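Local coordinates for beta-mannosidase (Trichoderma harzianum, PDB 4CVU), which probably hydrolyses terminal beta-linked mannose residues from the non-reducing ends of mannose-containing oligosaccharides, as a family 2 glycoside hydrolase, at residues R474-A479 with S529-Y534. Residues are numbered along the deposited sequence; the frame is centred on the assembly and turned at random.
Sequences RLNHHA and SHSISY. With CD (cadmium ion), chain S.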
ATOM      1  N   ARG A 474     -22.750  36.370  -2.840  1.00 42.63           N
ATOM      2  CA  ARG A 474     -22.010  35.791  -1.700  1.00 42.74           C
ATOM      3  C   ARG A 474     -20.558  36.267  -1.635  1.00 41.46           C
ATOM      4  O   ARG A 474     -20.072  36.613  -0.566  1.00 41.36           O
ATOM      5  CB  ARG A 474     -22.072  34.250  -1.737  1.00 43.29           C
ATOM      6  CG  ARG A 474     -21.318  33.533  -0.607  1.00 43.10           C
ATOM      7  CD  ARG A 474     -21.513  32.005  -0.622  1.00 41.42           C
ATOM      8  NE  ARG A 474     -20.956  31.393  -1.817  1.00 41.22           N
ATOM      9  CZ  ARG A 474     -19.677  31.021  -1.960  1.00 40.41           C
ATOM     10  NH1 ARG A 474     -18.812  31.162  -0.964  1.00 39.31           N
ATOM     11  NH2 ARG A 474     -19.267  30.500  -3.101  1.00 40.41           N
ATOM     12  N   LEU A 475     -19.900  36.286  -2.792  1.00 40.79           N
ATOM     13  CA  LEU A 475     -18.440  36.464  -2.871  1.00 40.18           C
ATOM     14  C   LEU A 475     -17.975  37.897  -3.057  1.00 41.62           C
ATOM     15  O   LEU A 475     -16.803  38.188  -2.829  1.00 41.06           O
ATOM     16  CB  LEU A 475     -17.877  35.600  -3.997  1.00 40.61           C
ATOM     17  CG  LEU A 475     -17.927  34.094  -3.702  1.00 40.70           C
ATOM     18  CD1 LEU A 475     -17.527  33.285  -4.935  1.00 41.04           C
ATOM     19  CD2 LEU A 475     -17.010  33.743  -2.551  1.00 40.68           C
ATOM     20  N   ASN A 476     -18.910  38.798  -3.418  1.00 41.93           N
ATOM     21  CA  ASN A 476     -18.571  40.142  -3.883  1.00 41.05           C
ATOM     22  C   ASN A 476     -17.774  41.002  -2.901  1.00 41.21           C
ATOM     23  O   ASN A 476     -17.017  41.865  -3.311  1.00 39.91           O
ATOM     24  CB  ASN A 476     -19.835  40.924  -4.275  1.00 42.89           C
ATOM     25  CG  ASN A 476     -19.511  42.109  -5.133  1.00 42.63           C
ATOM     26  OD1 ASN A 476     -19.057  41.967  -6.263  1.00 42.43           O
ATOM     27  ND2 ASN A 476     -19.691  43.286  -4.584  1.00 43.80           N
ATOM     28  N   HIS A 477     -17.951  40.753  -1.609  1.00 40.62           N
ATOM     29  CA  HIS A 477     -17.302  41.568  -0.588  1.00 42.60           C
ATOM     30  C   HIS A 477     -15.843  41.235  -0.298  1.00 43.20           C
ATOM     31  O   HIS A 477     -15.207  41.926   0.495  1.00 42.28           O
ATOM     32  CB  HIS A 477     -18.059  41.402   0.728  1.00 44.25           C
ATOM     33  CG  HIS A 477     -17.848  40.081   1.370  1.00 45.22           C
ATOM     34  ND1 HIS A 477     -16.900  39.882   2.355  1.00 47.34           N
ATOM     35  CD2 HIS A 477     -18.437  38.881   1.166  1.00 45.59           C
ATOM     36  CE1 HIS A 477     -16.932  38.622   2.746  1.00 45.80           C
ATOM     37  NE2 HIS A 477     -17.847  37.996   2.037  1.00 46.84           N
ATOM     38  N   HIS A 478     -15.348  40.128  -0.870  1.00 41.35           N
ATOM     39  CA  HIS A 478     -13.970  39.706  -0.651  1.00 39.96           C
ATOM     40  C   HIS A 478     -12.998  40.568  -1.409  1.00 38.82           C
ATOM     41  O   HIS A 478     -13.078  40.644  -2.640  1.00 39.30           O
ATOM     42  CB  HIS A 478     -13.801  38.246  -1.072  1.00 38.52           C
ATOM     43  CG  HIS A 478     -14.419  37.286  -0.119  1.00 38.59           C
ATOM     44  ND1 HIS A 478     -13.914  37.088   1.146  1.00 39.95           N
ATOM     45  CD2 HIS A 478     -15.507  36.498  -0.219  1.00 39.20           C
ATOM     46  CE1 HIS A 478     -14.637  36.179   1.768  1.00 40.05           C
ATOM     47  NE2 HIS A 478     -15.631  35.830   0.979  1.00 40.38           N
ATOM     48  N   ALA A 479     -12.058  41.199  -0.693  1.00 39.28           N
ATOM     49  CA  ALA A 479     -11.039  42.035  -1.370  1.00 39.58           C
ATOM     50  C   ALA A 479     -10.142  41.258  -2.342  1.00 41.74           C
ATOM     51  O   ALA A 479      -9.663  41.817  -3.336  1.00 40.48           O
ATOM     52  CB  ALA A 479     -10.193  42.767  -0.360  1.00 40.13           C
ATOM     53  N   SER A 529     -22.930  43.822  -8.796  1.00 44.15           N
ATOM     54  CA  SER A 529     -21.563  44.306  -8.568  1.00 43.98           C
ATOM     55  C   SER A 529     -21.198  45.423  -9.538  1.00 43.41           C
ATOM     56  O   SER A 529     -21.379  45.260 -10.749  1.00 43.84           O
ATOM     57  CB  SER A 529     -20.546  43.141  -8.752  1.00 42.74           C
ATOM     58  OG  SER A 529     -19.253  43.535  -8.333  1.00 41.33           O
ATOM     59  N   HIS A 530     -20.691  46.541  -9.011  1.00 44.35           N
ATOM     60  CA  HIS A 530     -20.118  47.634  -9.835  1.00 46.04           C
ATOM     61  C   HIS A 530     -18.577  47.527  -9.896  1.00 45.96           C
ATOM     62  O   HIS A 530     -17.947  48.198 -10.708  1.00 47.38           O
ATOM     63  CB  HIS A 530     -20.492  49.034  -9.283  1.00 47.93           C
ATOM     64  CG  HIS A 530     -21.961  49.336  -9.304  1.00 48.40           C
ATOM     65  ND1 HIS A 530     -22.652  49.608 -10.466  1.00 50.86           N
ATOM     66  CD2 HIS A 530     -22.865  49.426  -8.298  1.00 51.31           C
ATOM     67  CE1 HIS A 530     -23.924  49.832 -10.175  1.00 51.16           C
ATOM     68  NE2 HIS A 530     -24.078  49.731  -8.867  1.00 50.73           N
ATOM     69  N   SER A 531     -18.008  46.671  -9.037  1.00 43.03           N
ATOM     70  CA  SER A 531     -16.583  46.651  -8.765  1.00 43.32           C
ATOM     71  C   SER A 531     -15.794  45.551  -9.524  1.00 41.71           C
ATOM     72  O   SER A 531     -14.595  45.701  -9.769  1.00 42.07           O
ATOM     73  CB  SER A 531     -16.370  46.500  -7.252  1.00 43.91           C
ATOM     74  OG  SER A 531     -16.944  45.315  -6.758  1.00 42.53           O
ATOM     75  N   ILE A 532     -16.469  44.471  -9.913  1.00 40.13           N
ATOM     76  CA  ILE A 532     -15.773  43.304 -10.464  1.00 38.94           C
ATOM     77  C   ILE A 532     -15.976  43.177 -11.969  1.00 38.61           C
ATOM     78  O   ILE A 532     -17.109  43.020 -12.422  1.00 39.24           O
ATOM     79  CB  ILE A 532     -16.240  42.015  -9.803  1.00 37.78           C
ATOM     80  CG1 ILE A 532     -15.999  42.080  -8.281  1.00 37.50           C
ATOM     81  CG2 ILE A 532     -15.511  40.822 -10.429  1.00 38.32           C
ATOM     82  CD1 ILE A 532     -14.577  42.372  -7.864  1.00 36.83           C
ATOM     83  N   SER A 533     -14.870  43.214 -12.720  1.00 37.78           N
ATOM     84  CA  SER A 533     -14.907  43.107 -14.190  1.00 38.66           C
ATOM     85  C   SER A 533     -15.177  41.672 -14.672  1.00 38.81           C
ATOM     86  O   SER A 533     -15.079  40.713 -13.904  1.00 38.20           O
ATOM     87  CB  SER A 533     -13.589  43.572 -14.796  1.00 39.09           C
ATOM     88  OG  SER A 533     -13.261  44.865 -14.398  1.00 39.83           O
ATOM     89  N   TYR A 534     -15.470  41.535 -15.960  1.00 38.30           N
ATOM     90  CA  TYR A 534     -16.002  40.305 -16.482  1.00 38.60           C
ATOM     91  C   TYR A 534     -15.444  40.003 -17.827  1.00 39.68           C
ATOM     92  O   TYR A 534     -15.096  40.900 -18.611  1.00 41.02           O
ATOM     93  CB  TYR A 534     -17.540  40.363 -16.601  1.00 39.61           C
ATOM     94  CG  TYR A 534     -18.197  39.072 -17.078  1.00 37.75           C
ATOM     95  CD1 TYR A 534     -18.315  37.976 -16.231  1.00 37.27           C
ATOM     96  CD2 TYR A 534     -18.717  38.964 -18.366  1.00 38.48           C
ATOM     97  CE1 TYR A 534     -18.900  36.795 -16.653  1.00 37.67           C
ATOM     98  CE2 TYR A 534     -19.329  37.789 -18.804  1.00 38.31           C
ATOM     99  CZ  TYR A 534     -19.413  36.702 -17.941  1.00 37.84           C
ATOM    100  OH  TYR A 534     -19.994  35.527 -18.351  1.00 37.83           O
TER
HETATM  101 CD    CD S1014     -18.730  35.449   2.714  1.00 76.45          CD
HETATM  102  O   HOH W   1     -18.279  34.194   0.660  1.00 35.19           O
HETATM  103  O   HOH W   2     -19.613  35.097   5.213  1.00 53.53           O
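Asn-476 and Ser-529 form a small, buried polar contact between two loops, one following helix 458-475 and one after helix 506-528. The hydroxyl OG of Ser-529 donates to OD1 of Asn-476 at 2.6 Å. The C=O...OG angle is 129°. OG lies 21° out of the amide carbonyl plane. With CG of Asn-476 anti to the backbone N (chi1 -162°), the side chain extends toward Ser-529. CG1 of Ile-532 packs against the same oxygen, 3.7 Å from OD1 of Asn-476. Within its own loop, OG of Ser-529 also accepts weak hydrogen bonds from the backbone N of Ser-531 and Ile-532. The other end of the amide, ND2 of Asn-476, hydrogen-bonds to the backbone O of Ile-233, and OG of Ser-531 is hydrogen-bonded to OD1 of Asp-234. Both loops are thus tied to strand 227-237. Asn-476 lies in a type I turn from Leu-475 to His-478. On the far side of that turn, His-477 NE2 binds a cadmium ion at 2.8 Å, with Asp-430 and two waters. The loops lead into the neighbouring parallel strands 481-485 and 534-535, successive helix-to-strand connections consistent with the (beta/alpha)8 barrel of family 2 glycoside hydrolases.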